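Local coordinates for glyoxalase family protein (Bacillus cereus, PDB 1ZSW) that is of unknown function but binds a zinc ion and probably carries out metal-dependent chemistry as in the glyoxalase and ring-cleaving dioxygenase superfamily, at residues N100-I105 against N289-E294; S111-H116 against P173-I178; P139-E144 against L151-S156; T187-D192 against Y231-T236. All blocks are in the same frame, centred on the assembly; numbering follows the deposited sequence. Where two conformers were deposited one is given.

Contact 1 (N100-I105 against N289-E294). With ZN (zinc ion), chain B.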
loop_
_atom_site.group_PDB
_atom_site.type_symbol
_atom_site.label_atom_id
_atom_site.label_comp_id
_atom_site.label_asym_id
_atom_site.label_seq_id
_atom_site.Cartn_x
_atom_site.Cartn_y
_atom_site.Cartn_z
ATOM N N ASN A 100 16.110 2.629 -6.505
ATOM C CA ASN A 100 15.000 2.366 -7.433
ATOM C C ASN A 100 14.036 1.297 -6.941
ATOM O O ASN A 100 13.758 0.292 -7.603
ATOM C CB ASN A 100 15.527 2.092 -8.853
ATOM C CG ASN A 100 16.126 3.339 -9.478
ATOM O OD1 ASN A 100 15.965 4.454 -8.981
ATOM N ND2 ASN A 100 16.794 3.154 -10.600
ATOM N N ALA A 101 13.529 1.560 -5.759
ATOM C CA ALA A 101 12.605 0.615 -5.100
ATOM C C ALA A 101 11.697 1.368 -4.138
ATOM O O ALA A 101 12.019 2.464 -3.661
ATOM C CB ALA A 101 13.391 -0.401 -4.311
ATOM N N ILE A 102 10.495 0.839 -3.932
ATOM C CA ILE A 102 9.628 1.297 -2.819
ATOM C C ILE A 102 10.230 0.668 -1.576
ATOM O O ILE A 102 10.441 -0.550 -1.526
ATOM C CB ILE A 102 8.166 0.808 -3.064
ATOM C CG1 ILE A 102 7.721 1.247 -4.456
ATOM C CG2 ILE A 102 7.254 1.336 -1.928
ATOM C CD1 ILE A 102 6.463 0.454 -4.905
ATOM N N THR A 103 10.522 1.485 -0.554
ATOM C CA THR A 103 11.381 1.005 0.535
ATOM C C THR A 103 10.805 1.042 1.959
ATOM O O THR A 103 11.408 0.462 2.844
ATOM C CB THR A 103 12.776 1.734 0.533
ATOM O OG1 THR A 103 12.541 3.141 0.493
ATOM C CG2 THR A 103 13.617 1.257 -0.673
ATOM N N ARG A 104 9.678 1.715 2.206
ATOM C CA ARG A 104 9.130 1.761 3.588
ATOM C C ARG A 104 7.642 1.995 3.556
ATOM O O ARG A 104 7.157 2.836 2.760
ATOM C CB ARG A 104 9.813 2.871 4.407
ATOM C CG ARG A 104 9.677 2.682 5.910
ATOM C CD ARG A 104 10.202 3.860 6.730
ATOM N NE ARG A 104 11.496 4.414 6.284
ATOM C CZ ARG A 104 12.683 4.068 6.787
ATOM N NH1 ARG A 104 12.778 3.139 7.734
ATOM N NH2 ARG A 104 13.786 4.647 6.316
ATOM N N ILE A 105 6.916 1.274 4.426
ATOM C CA ILE A 105 5.482 1.446 4.563
ATOM C C ILE A 105 5.163 2.155 5.869
ATOM O O ILE A 105 5.424 1.613 6.934
ATOM C CB ILE A 105 4.761 0.096 4.594
ATOM C CG1 ILE A 105 5.207 -0.771 3.427
ATOM C CG2 ILE A 105 3.229 0.320 4.556
ATOM C CD1 ILE A 105 4.630 -2.216 3.533
ATOM N N ASN A 289 12.211 5.824 -12.926
ATOM C CA ASN A 289 13.137 5.112 -12.065
ATOM C C ASN A 289 12.772 3.642 -11.927
ATOM O O ASN A 289 13.408 2.927 -11.184
ATOM C CB ASN A 289 13.166 5.753 -10.674
ATOM C CG ASN A 289 13.680 7.178 -10.714
ATOM O OD1 ASN A 289 12.908 8.135 -10.681
ATOM N ND2 ASN A 289 14.972 7.315 -10.823
ATOM N N GLY A 290 11.748 3.196 -12.641
ATOM C CA GLY A 290 11.392 1.786 -12.591
ATOM C C GLY A 290 10.418 1.441 -11.467
ATOM O O GLY A 290 10.122 0.259 -11.268
ATOM N N ILE A 291 9.955 2.445 -10.711
ATOM C CA ILE A 291 8.982 2.186 -9.656
ATOM C C ILE A 291 7.622 1.795 -10.297
ATOM O O ILE A 291 7.133 2.507 -11.152
ATOM C CB ILE A 291 8.757 3.433 -8.773
ATOM C CG1 ILE A 291 10.059 3.958 -8.122
ATOM C CG2 ILE A 291 7.687 3.160 -7.719
ATOM C CD1 ILE A 291 10.689 3.014 -7.167
ATOM N N LEU A 292 7.005 0.720 -9.831
ATOM C CA LEU A 292 5.709 0.275 -10.388
ATOM C C LEU A 292 4.597 0.856 -9.584
ATOM O O LEU A 292 4.456 0.595 -8.381
ATOM C CB LEU A 292 5.616 -1.269 -10.360
ATOM C CG LEU A 292 4.395 -1.928 -11.000
ATOM C CD1 LEU A 292 4.310 -1.594 -12.472
ATOM C CD2 LEU A 292 4.517 -3.443 -10.837
ATOM N N PHE A 293 3.767 1.638 -10.263
ATOM C CA PHE A 293 2.589 2.201 -9.659
ATOM C C PHE A 293 1.343 1.515 -10.216
ATOM O O PHE A 293 1.346 1.043 -11.381
ATOM C CB PHE A 293 2.472 3.674 -10.036
ATOM C CG PHE A 293 3.337 4.579 -9.249
ATOM C CD1 PHE A 293 4.456 5.102 -9.818
ATOM C CD2 PHE A 293 2.981 4.980 -7.962
ATOM C CE1 PHE A 293 5.265 6.017 -9.129
ATOM C CE2 PHE A 293 3.804 5.886 -7.253
ATOM C CZ PHE A 293 4.963 6.381 -7.862
ATOM N N GLU A 294 0.296 1.473 -9.420
ATOM C CA GLU A 294 -0.995 0.995 -9.905
ATOM C C GLU A 294 -2.009 2.080 -9.588
ATOM O O GLU A 294 -1.928 2.754 -8.541
ATOM C CB GLU A 294 -1.322 -0.307 -9.200
ATOM C CG GLU A 294 -2.710 -0.912 -9.545
ATOM C CD GLU A 294 -3.020 -2.149 -8.729
ATOM O OE1 GLU A 294 -2.282 -2.457 -7.770
ATOM O OE2 GLU A 294 -4.016 -2.826 -9.080
HETATM ZN ZN ZN B . -2.160 -4.146 -6.658
#
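Asn-100 meets Asn-289 just ahead of strand 101-109, and from there the contact shows how two sheets can be joined by a polar pair that gives way to apolar packing. The amide of Asn-100 lies against the backbone carbonyl of Asn-289, CG of the former 3.2 Å from O of the latter, and the two side chains cross at about a right angle. With CG beside its own backbone N (chi1 -69°), the Asn-100 amide also reaches the loop just past strand 180-188, where OD1 accepts a hydrogen bond from the backbone N of Arg-189. Asn-100 and Ala-101 together face Thr-187 in a G1 beta bulge. Ala-101 turns its methyl from the other segment and offers its backbone instead: CD1 of Ile-291 rests 3.5 Å from the N of Ala-101. Next comes Ile-102, whose CG1 packs on CG2 of Ile-291 at 3.8 Å, the two branched chains crossing obliquely. Its CD1 goes on to Leu-292, 4.0 Å from that residue's O. CG2 of Ile-291 also lies over one face of the Phe-293 ring, toward the rim. The second segment then runs to Glu-294, whose OE1 binds the zinc ion at 2.0 Å alongside His-33 and His-246, while OE2 is hydrogen-bonded to Ser-282. The chemistry thus changes along the interface, from asparagine amides at one end to isoleucine packing, and Glu-294, farther along the strand, is directed to the metal.

Contact 2 (S111-H116 against P173-I178)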
loop_
_atom_site.group_PDB
_atom_site.type_symbol
_atom_site.label_atom_id
_atom_site.label_comp_id
_atom_site.label_asym_id
_atom_site.label_seq_id
_atom_site.Cartn_x
_atom_site.Cartn_y
_atom_site.Cartn_z
ATOM N N SER A 111 -2.203 7.887 18.489
ATOM C CA SER A 111 -1.558 8.803 19.451
ATOM C C SER A 111 -0.151 8.409 19.857
ATOM O O SER A 111 0.314 7.292 19.592
ATOM C CB SER A 111 -2.439 8.819 20.719
ATOM O OG SER A 111 -2.229 7.599 21.404
ATOM N N GLU A 112 0.591 9.356 20.457
ATOM C CA GLU A 112 1.950 9.044 20.905
ATOM C C GLU A 112 1.891 7.917 21.936
ATOM O O GLU A 112 2.793 7.094 22.053
ATOM C CB GLU A 112 2.688 10.302 21.428
ATOM C CG GLU A 112 3.100 11.240 20.297
ATOM C CD GLU A 112 3.993 12.406 20.703
ATOM O OE1 GLU A 112 3.507 13.565 20.689
ATOM O OE2 GLU A 112 5.180 12.181 20.995
ATOM N N ASP A 113 0.772 7.866 22.667
ATOM C CA ASP A 113 0.466 6.769 23.588
ATOM C C ASP A 113 0.445 5.404 22.886
ATOM O O ASP A 113 1.059 4.462 23.362
ATOM C CB ASP A 113 -0.870 7.031 24.305
ATOM C CG ASP A 113 -1.256 5.917 25.279
ATOM O OD1 ASP A 113 -2.472 5.625 25.400
ATOM O OD2 ASP A 113 -0.352 5.337 25.922
ATOM N N SER A 114 -0.246 5.318 21.744
ATOM C CA SER A 114 -0.211 4.134 20.870
ATOM C C SER A 114 1.218 3.742 20.518
ATOM O O SER A 114 1.558 2.555 20.495
ATOM C CB SER A 114 -1.060 4.300 19.580
ATOM O OG SER A 114 -2.333 4.891 19.830
ATOM N N LEU A 115 2.093 4.715 20.244
ATOM C CA LEU A 115 3.503 4.345 20.058
ATOM C C LEU A 115 4.112 3.600 21.249
ATOM O O LEU A 115 4.887 2.656 21.082
ATOM C CB LEU A 115 4.371 5.561 19.698
ATOM C CG LEU A 115 4.064 6.277 18.387
ATOM C CD1 LEU A 115 5.017 7.458 18.196
ATOM C CD2 LEU A 115 4.169 5.297 17.173
ATOM N N HIS A 116 3.739 4.000 22.457
ATOM C CA HIS A 116 4.236 3.325 23.654
ATOM C C HIS A 116 3.657 1.932 23.784
ATOM O O HIS A 116 4.382 0.986 24.107
ATOM C CB HIS A 116 3.974 4.180 24.903
ATOM C CG HIS A 116 4.797 5.431 24.938
ATOM N ND1 HIS A 116 6.129 5.432 25.294
ATOM C CD2 HIS A 116 4.491 6.711 24.627
ATOM C CE1 HIS A 116 6.605 6.660 25.205
ATOM N NE2 HIS A 116 5.631 7.458 24.807
ATOM N N PRO A 173 -6.117 -3.307 21.217
ATOM C CA PRO A 173 -7.220 -2.434 21.604
ATOM C C PRO A 173 -7.587 -1.471 20.481
ATOM O O PRO A 173 -6.688 -0.980 19.789
ATOM C CB PRO A 173 -6.638 -1.619 22.773
ATOM C CG PRO A 173 -5.505 -2.345 23.268
ATOM C CD PRO A 173 -4.981 -3.231 22.139
ATOM N N ALA A 174 -8.880 -1.203 20.284
ATOM C CA ALA A 174 -9.307 -0.300 19.223
ATOM C C ALA A 174 -8.487 0.994 19.186
ATOM O O ALA A 174 -8.098 1.453 18.107
ATOM C CB ALA A 174 -10.765 0.046 19.361
ATOM N N LYS A 175 -8.242 1.584 20.354
ATOM C CA LYS A 175 -7.668 2.934 20.380
ATOM C C LYS A 175 -6.192 2.984 19.980
ATOM O O LYS A 175 -5.647 4.088 19.808
ATOM C CB LYS A 175 -7.857 3.575 21.753
ATOM C CG LYS A 175 -7.006 2.940 22.831
ATOM C CD LYS A 175 -7.542 3.391 24.184
ATOM C CE LYS A 175 -6.455 3.815 25.090
ATOM N NZ LYS A 175 -7.034 4.291 26.407
ATOM N N HIS A 176 -5.556 1.814 19.842
ATOM C CA HIS A 176 -4.149 1.733 19.420
ATOM C C HIS A 176 -3.975 1.019 18.084
ATOM O O HIS A 176 -2.855 0.822 17.631
ATOM C CB HIS A 176 -3.291 1.021 20.452
ATOM C CG HIS A 176 -3.287 1.697 21.788
ATOM N ND1 HIS A 176 -3.204 3.067 21.927
ATOM C CD2 HIS A 176 -3.393 1.194 23.042
ATOM C CE1 HIS A 176 -3.258 3.381 23.215
ATOM N NE2 HIS A 176 -3.348 2.258 23.909
ATOM N N GLN A 177 -5.074 0.589 17.482
ATOM C CA GLN A 177 -4.948 -0.189 16.244
ATOM C C GLN A 177 -4.345 0.674 15.154
ATOM O O GLN A 177 -4.623 1.885 15.058
ATOM C CB GLN A 177 -6.310 -0.688 15.743
ATOM C CG GLN A 177 -6.743 -1.956 16.475
ATOM C CD GLN A 177 -8.073 -2.512 15.989
ATOM O OE1 GLN A 177 -8.419 -2.419 14.809
ATOM N NE2 GLN A 177 -8.842 -3.093 16.919
ATOM N N ILE A 178 -3.610 -0.014 14.301
ATOM C CA ILE A 178 -3.198 0.565 13.022
ATOM C C ILE A 178 -4.439 1.038 12.278
ATOM O O ILE A 178 -5.411 0.266 12.121
ATOM C CB ILE A 178 -2.401 -0.466 12.202
ATOM C CG1 ILE A 178 -1.000 -0.636 12.834
ATOM C CG2 ILE A 178 -2.230 0.049 10.765
ATOM C CD1 ILE A 178 -0.347 -1.918 12.503
HETATM O O HOH W 1 -4.921 6.302 21.229
#
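Ser-114 and His-176 carry this contact, and both owe it to their first torsions. In Ser-114, chi1 of -44° sets OG beside the backbone N and anti to the carbonyl carbon, where it comes to the edge of the His-176 imidazole, in the ring plane. There OG and ND1 share a hydrogen bond of 2.9 Å in which either could be the donor. His-176 answers with CG beside its own N (chi1 -60°), bringing the ND1 and CE1 edge of the ring to the helix. In the conformer given here, OD1 of Asp-113 lies 3.2 Å from CE1 of His-176, and the carboxylate plane stands nearly perpendicular to the ring. One ring face is covered over its centre by CG of Lys-175, and Tyr-117 stacks with the same imidazole. The helix start is itself a capping box: Ser-114 N donates to Ser-111 OG at 3.0 Å, and Ser-111 N to Ser-114 OG at 3.3 Å. A water extends the network, bonded to Ser-111 OG and donating to Lys-175 O over 2.7 Å. The hydroxyl of Ser-114 therefore serves two elements at once: it takes part in the cap that closes the first turn of helix 112-124, and it holds the edge of a histidine from the short 3-10 turn 174-176, so that one polar atom couples the helix start to the loop.

Contact 3 (P139-E144 against L151-S156)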
loop_
_atom_site.group_PDB
_atom_site.type_symbol
_atom_site.label_atom_id
_atom_site.label_comp_id
_atom_site.label_asym_id
_atom_site.label_seq_id
_atom_site.Cartn_x
_atom_site.Cartn_y
_atom_site.Cartn_z
ATOM N N PRO A 139 5.705 12.093 14.934
ATOM C CA PRO A 139 6.257 11.136 15.875
ATOM C C PRO A 139 6.093 9.718 15.337
ATOM O O PRO A 139 5.073 9.414 14.746
ATOM C CB PRO A 139 5.421 11.349 17.161
ATOM C CG PRO A 139 4.700 12.626 16.960
ATOM C CD PRO A 139 4.642 12.934 15.508
ATOM N N ALA A 140 7.101 8.889 15.517
ATOM C CA ALA A 140 7.187 7.609 14.810
ATOM C C ALA A 140 7.933 6.519 15.569
ATOM O O ALA A 140 8.751 6.805 16.482
ATOM C CB ALA A 140 7.872 7.851 13.452
ATOM N N LEU A 141 7.696 5.265 15.165
ATOM C CA LEU A 141 8.451 4.130 15.637
ATOM C C LEU A 141 8.706 3.221 14.472
ATOM O O LEU A 141 7.749 2.691 13.888
ATOM C CB LEU A 141 7.670 3.369 16.738
ATOM C CG LEU A 141 8.277 2.158 17.437
ATOM C CD1 LEU A 141 9.488 2.514 18.341
ATOM C CD2 LEU A 141 7.192 1.451 18.283
ATOM N N GLN A 142 9.968 3.082 14.098
ATOM C CA GLN A 142 10.330 2.221 12.979
ATOM C C GLN A 142 10.379 0.766 13.388
ATOM O O GLN A 142 10.750 0.426 14.505
ATOM C CB GLN A 142 11.696 2.615 12.386
ATOM C CG GLN A 142 11.701 3.957 11.709
ATOM C CD GLN A 142 13.104 4.366 11.277
ATOM O OE1 GLN A 142 14.016 3.541 11.207
ATOM N NE2 GLN A 142 13.277 5.642 10.999
ATOM N N PHE A 143 9.986 -0.130 12.488
ATOM C CA PHE A 143 10.137 -1.554 12.770
ATOM C C PHE A 143 10.284 -2.365 11.468
ATOM O O PHE A 143 10.166 -1.806 10.380
ATOM C CB PHE A 143 8.965 -2.074 13.639
ATOM C CG PHE A 143 7.618 -2.090 12.935
ATOM C CD1 PHE A 143 7.103 -3.293 12.498
ATOM C CD2 PHE A 143 6.871 -0.937 12.795
ATOM C CE1 PHE A 143 5.830 -3.345 11.894
ATOM C CE2 PHE A 143 5.596 -0.957 12.164
ATOM C CZ PHE A 143 5.088 -2.184 11.734
ATOM N N GLU A 144 10.626 -3.637 11.581
ATOM C CA GLU A 144 10.775 -4.526 10.423
ATOM C C GLU A 144 10.129 -5.861 10.698
ATOM O O GLU A 144 10.123 -6.337 11.843
ATOM C CB GLU A 144 12.247 -4.769 10.108
ATOM C CG GLU A 144 13.024 -3.550 9.783
ATOM C CD GLU A 144 14.447 -3.846 9.280
ATOM O OE1 GLU A 144 14.806 -5.006 8.990
ATOM O OE2 GLU A 144 15.181 -2.859 9.167
ATOM N N LEU A 151 8.891 -1.005 7.963
ATOM C CA LEU A 151 7.676 -0.263 8.275
ATOM C C LEU A 151 7.878 0.812 9.333
ATOM O O LEU A 151 8.910 0.830 10.014
ATOM C CB LEU A 151 6.545 -1.239 8.730
ATOM C CG LEU A 151 6.252 -2.399 7.775
ATOM C CD1 LEU A 151 6.920 -3.673 8.252
ATOM C CD2 LEU A 151 4.717 -2.629 7.661
ATOM N N VAL A 152 6.967 1.753 9.414
ATOM C CA VAL A 152 7.079 2.790 10.434
ATOM C C VAL A 152 5.696 3.184 10.929
ATOM O O VAL A 152 4.795 3.482 10.126
ATOM C CB VAL A 152 7.912 4.013 9.933
ATOM C CG1 VAL A 152 7.257 4.712 8.729
ATOM C CG2 VAL A 152 8.092 5.058 11.072
ATOM N N LEU A 153 5.515 3.146 12.253
ATOM C CA LEU A 153 4.292 3.641 12.833
ATOM C C LEU A 153 4.346 5.160 12.982
ATOM O O LEU A 153 5.391 5.715 13.398
ATOM C CB LEU A 153 4.027 2.981 14.185
ATOM C CG LEU A 153 3.969 1.479 14.250
ATOM C CD1 LEU A 153 3.754 1.056 15.688
ATOM C CD2 LEU A 153 2.800 0.937 13.382
ATOM N N LEU A 154 3.266 5.823 12.629
ATOM C CA LEU A 154 3.244 7.290 12.540
ATOM C C LEU A 154 2.022 7.838 13.270
ATOM O O LEU A 154 0.898 7.361 13.086
ATOM C CB LEU A 154 3.157 7.724 11.085
ATOM C CG LEU A 154 4.220 7.252 10.091
ATOM C CD1 LEU A 154 3.715 7.537 8.632
ATOM C CD2 LEU A 154 5.588 7.909 10.412
ATOM N N VAL A 155 2.213 8.846 14.098
ATOM C CA VAL A 155 1.089 9.377 14.843
ATOM C C VAL A 155 0.187 10.233 14.019
ATOM O O VAL A 155 0.622 11.205 13.403
ATOM C CB VAL A 155 1.522 10.103 16.147
ATOM C CG1 VAL A 155 0.322 10.779 16.772
ATOM C CG2 VAL A 155 2.144 9.096 17.080
ATOM N N SER A 156 -1.096 9.861 14.044
ATOM C CA SER A 156 -2.129 10.503 13.258
ATOM C C SER A 156 -2.901 11.585 14.000
ATOM O O SER A 156 -3.516 12.426 13.365
ATOM C CB SER A 156 -3.126 9.462 12.734
ATOM O OG SER A 156 -4.006 9.007 13.770
#
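Phe-143 and Leu-151 interlock near the turn end of an antiparallel hairpin, and the fit is one of ring against chain. The ring takes its place from a chi1 of 68°, which puts CG between the backbone N and carbonyl carbon and folds the phenyl across the neighbouring strand. CB of Leu-151 then sits over one face, 3.7 Å from the ring centroid of Phe-143 and 22° off the normal, a CH-pi contact. The leucine methyls stay on that same side, CD1 nearest CE1 and CD2 nearest CZ. CD2 of Leu-153 comes in obliquely, 3.6 Å from Phe-143 CE2. Leu-141 lies on this same face, which turns toward helix 112-124, where Leu-115 and Trp-118 touch Leu-153.

On the reverse face the bumps are smaller. The small methyl of Ala-140 lets CG2 of Val-152 (3.7 Å from its CB) and CD2 of Leu-154 come close. CG of Gln-142 also lies against CG2 of Val-152, and Tyr-135 touches Ala-140, Val-152 and Leu-154.

At the open end, CB of Pro-139 meets CG2 of Val-155 at 4.0 Å. The backbones supply the frame: Leu-141 pairs with Leu-153 and Phe-143 with Leu-151 as hydrogen-bonded pairs, straightest at Phe-143 N to Leu-151 O (2.9 Å, 176°), and Val-155 N adds a bond to Pro-139 O. A hairpin with a helix packed on one face is what the beta-alpha-beta-beta-beta module of the vicinal oxygen chelate fold contains.

Contact 4 (T187-D192 against Y231-T236)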
loop_
_atom_site.group_PDB
_atom_site.type_symbol
_atom_site.label_atom_id
_atom_site.label_comp_id
_atom_site.label_asym_id
_atom_site.label_seq_id
_atom_site.Cartn_x
_atom_site.Cartn_y
_atom_site.Cartn_z
ATOM N N THR A 187 12.655 5.156 -2.961
ATOM C CA THR A 187 14.112 5.479 -3.030
ATOM C C THR A 187 14.461 5.421 -4.523
ATOM O O THR A 187 14.177 4.426 -5.191
ATOM C CB THR A 187 14.919 4.468 -2.201
ATOM O OG1 THR A 187 14.521 4.554 -0.814
ATOM C CG2 THR A 187 16.435 4.799 -2.255
ATOM N N VAL A 188 15.029 6.496 -5.054
ATOM C CA VAL A 188 15.240 6.586 -6.483
ATOM C C VAL A 188 16.607 7.184 -6.852
ATOM O O VAL A 188 17.205 7.885 -6.035
ATOM C CB VAL A 188 14.138 7.472 -7.169
ATOM C CG1 VAL A 188 12.762 6.785 -7.040
ATOM C CG2 VAL A 188 14.079 8.893 -6.570
ATOM N N ARG A 189 17.068 6.912 -8.071
ATOM C CA ARG A 189 18.286 7.591 -8.607
ATOM C C ARG A 189 18.018 9.030 -9.000
ATOM O O ARG A 189 18.889 9.910 -8.821
ATOM C CB ARG A 189 18.814 6.844 -9.831
ATOM C CG ARG A 189 19.347 5.452 -9.529
ATOM C CD ARG A 189 20.906 5.452 -9.315
ATOM N NE ARG A 189 21.414 4.082 -9.161
ATOM C CZ ARG A 189 21.141 3.094 -10.008
ATOM N NH1 ARG A 189 20.419 3.335 -11.095
ATOM N NH2 ARG A 189 21.575 1.874 -9.783
ATOM N N ARG A 190 16.843 9.262 -9.579
ATOM C CA ARG A 190 16.448 10.577 -10.114
ATOM C C ARG A 190 15.225 11.137 -9.403
ATOM O O ARG A 190 14.077 10.953 -9.834
ATOM C CB ARG A 190 16.192 10.478 -11.626
ATOM C CG ARG A 190 17.416 10.085 -12.422
ATOM C CD ARG A 190 18.420 11.235 -12.515
ATOM N NE ARG A 190 17.826 12.499 -12.968
ATOM C CZ ARG A 190 17.913 12.998 -14.202
ATOM N NH1 ARG A 190 18.540 12.323 -15.165
ATOM N NH2 ARG A 190 17.324 14.162 -14.483
ATOM N N LEU A 191 15.481 11.836 -8.309
ATOM C CA LEU A 191 14.439 12.459 -7.518
ATOM C C LEU A 191 13.660 13.507 -8.313
ATOM O O LEU A 191 12.440 13.615 -8.180
ATOM C CB LEU A 191 15.086 13.059 -6.253
ATOM C CG LEU A 191 14.189 13.724 -5.210
ATOM C CD1 LEU A 191 14.807 13.613 -3.819
ATOM C CD2 LEU A 191 13.882 15.176 -5.581
ATOM N N ASP A 192 14.349 14.255 -9.186
ATOM C CA ASP A 192 13.658 15.250 -10.023
ATOM C C ASP A 192 12.601 14.650 -10.931
ATOM O O ASP A 192 11.512 15.205 -11.105
ATOM C CB ASP A 192 14.672 16.087 -10.843
ATOM C CG ASP A 192 15.577 15.238 -11.743
ATOM O OD1 ASP A 192 15.847 14.052 -11.439
ATOM O OD2 ASP A 192 16.066 15.780 -12.767
ATOM N N TYR A 231 16.672 10.252 -2.481
ATOM C CA TYR A 231 17.690 10.016 -3.486
ATOM C C TYR A 231 18.728 9.058 -2.911
ATOM O O TYR A 231 19.237 9.261 -1.793
ATOM C CB TYR A 231 18.365 11.352 -3.861
ATOM C CG TYR A 231 19.679 11.146 -4.610
ATOM C CD1 TYR A 231 20.865 11.642 -4.095
ATOM C CD2 TYR A 231 19.727 10.438 -5.805
ATOM C CE1 TYR A 231 22.078 11.466 -4.778
ATOM C CE2 TYR A 231 20.942 10.233 -6.477
ATOM C CZ TYR A 231 22.096 10.762 -5.948
ATOM O OH TYR A 231 23.277 10.581 -6.616
ATOM N N LEU A 232 19.009 7.994 -3.636
ATOM C CA LEU A 232 20.098 7.096 -3.283
ATOM C C LEU A 232 20.756 6.621 -4.560
ATOM O O LEU A 232 20.086 6.184 -5.510
ATOM C CB LEU A 232 19.634 5.905 -2.422
ATOM C CG LEU A 232 20.713 4.925 -1.913
ATOM C CD1 LEU A 232 21.583 5.641 -0.862
ATOM C CD2 LEU A 232 20.086 3.703 -1.278
ATOM N N ASP A 233 22.087 6.720 -4.584
ATOM C CA ASP A 233 22.869 6.262 -5.721
ATOM C C ASP A 233 23.265 4.849 -5.386
ATOM O O ASP A 233 22.794 4.283 -4.388
ATOM C CB ASP A 233 24.126 7.155 -5.861
ATOM C CG ASP A 233 24.676 7.204 -7.287
ATOM O OD1 ASP A 233 24.279 6.398 -8.147
ATOM O OD2 ASP A 233 25.541 8.069 -7.551
ATOM N N GLY A 234 24.117 4.235 -6.190
ATOM C CA GLY A 234 24.525 2.875 -5.844
ATOM C C GLY A 234 23.691 1.813 -6.538
ATOM O O GLY A 234 22.936 2.142 -7.452
ATOM N N PRO A 235 23.823 0.539 -6.129
ATOM C CA PRO A 235 23.092 -0.491 -6.865
ATOM C C PRO A 235 21.594 -0.398 -6.659
ATOM O O PRO A 235 21.124 -0.024 -5.591
ATOM C CB PRO A 235 23.546 -1.787 -6.219
ATOM C CG PRO A 235 24.768 -1.446 -5.451
ATOM C CD PRO A 235 24.674 -0.045 -5.074
ATOM N N THR A 236 20.887 -0.836 -7.682
ATOM C CA THR A 236 19.440 -0.962 -7.608
ATOM C C THR A 236 19.120 -2.150 -6.723
ATOM O O THR A 236 19.825 -3.204 -6.706
ATOM C CB THR A 236 18.870 -1.177 -9.023
ATOM O OG1 THR A 236 19.098 0.003 -9.801
ATOM C CG2 THR A 236 17.380 -1.407 -8.984
#
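Val-188 and Tyr-231 form a parallel bridge where strands 180-188 and 227-231 end, part of a beta-alpha-beta-beta-beta module of the kind found in the vicinal oxygen chelate fold. The backbone contributes one bond across the contact, from Leu-232 N to Val-188 O (3.0 Å, 166°); CA of Tyr-231 also approaches that oxygen.

Apolar contacts accompany the bridge. CG2 of Thr-187 presses on CB of Leu-232 at 3.4 Å, tighter than usual for two carbons, while the threonine OG1 turns to Thr-103 on strand 101-109. Beside the bridge, CD1 of Leu-191, at the start of helix 191-201, lies 4.2 Å from CB of Tyr-231.

The polar interactions centre on Arg-189. Its backbone carbonyl meets the edge of the tyrosine ring, CE2 of Tyr-231 being 3.1 Å from O of Arg-189. Its side chain, in the conformer given here, bends at chi2 (-95°), which carries the guanidinium over to 233-236. The long salt bridge from Arg-189 to Asp-233 is a loose one, with guanidinium and carboxylate planes 70° apart. The carbonyl of Gly-234 receives the arginine side-on. Both donors lie in the carbonyl plane, and the oxygen lies in the guanidinium plane. In this conformer the two bonds to Gly-234 O measure 3.0 Å from Arg-189 NE and 2.7 Å from Arg-189 NH2.

Contact 1 joins the N-terminal and C-terminal glyoxalase-like regions, and the other three come between its segments along the chain: contact 3 lies within contact 2, and contact 4 follows. Contacts 1, 3 and 4 all reach the sheet that holds strand 101-109, through strands 150-155, 101-109 and 180-188 side by side. Contacts 1 and 4, with centres 11 Å apart, are joined by Asn-100 and Thr-103; Ile-105 O probably bonds to Val-152 N of contact 3. Contact 2 packs helix 112-124 against contact 3, also 11 Å between centres, and its centre lies about 34 Å from that of contact 4. This sheet thus unites strands of both regions, while contact 1 links it to the zinc-bearing sheet.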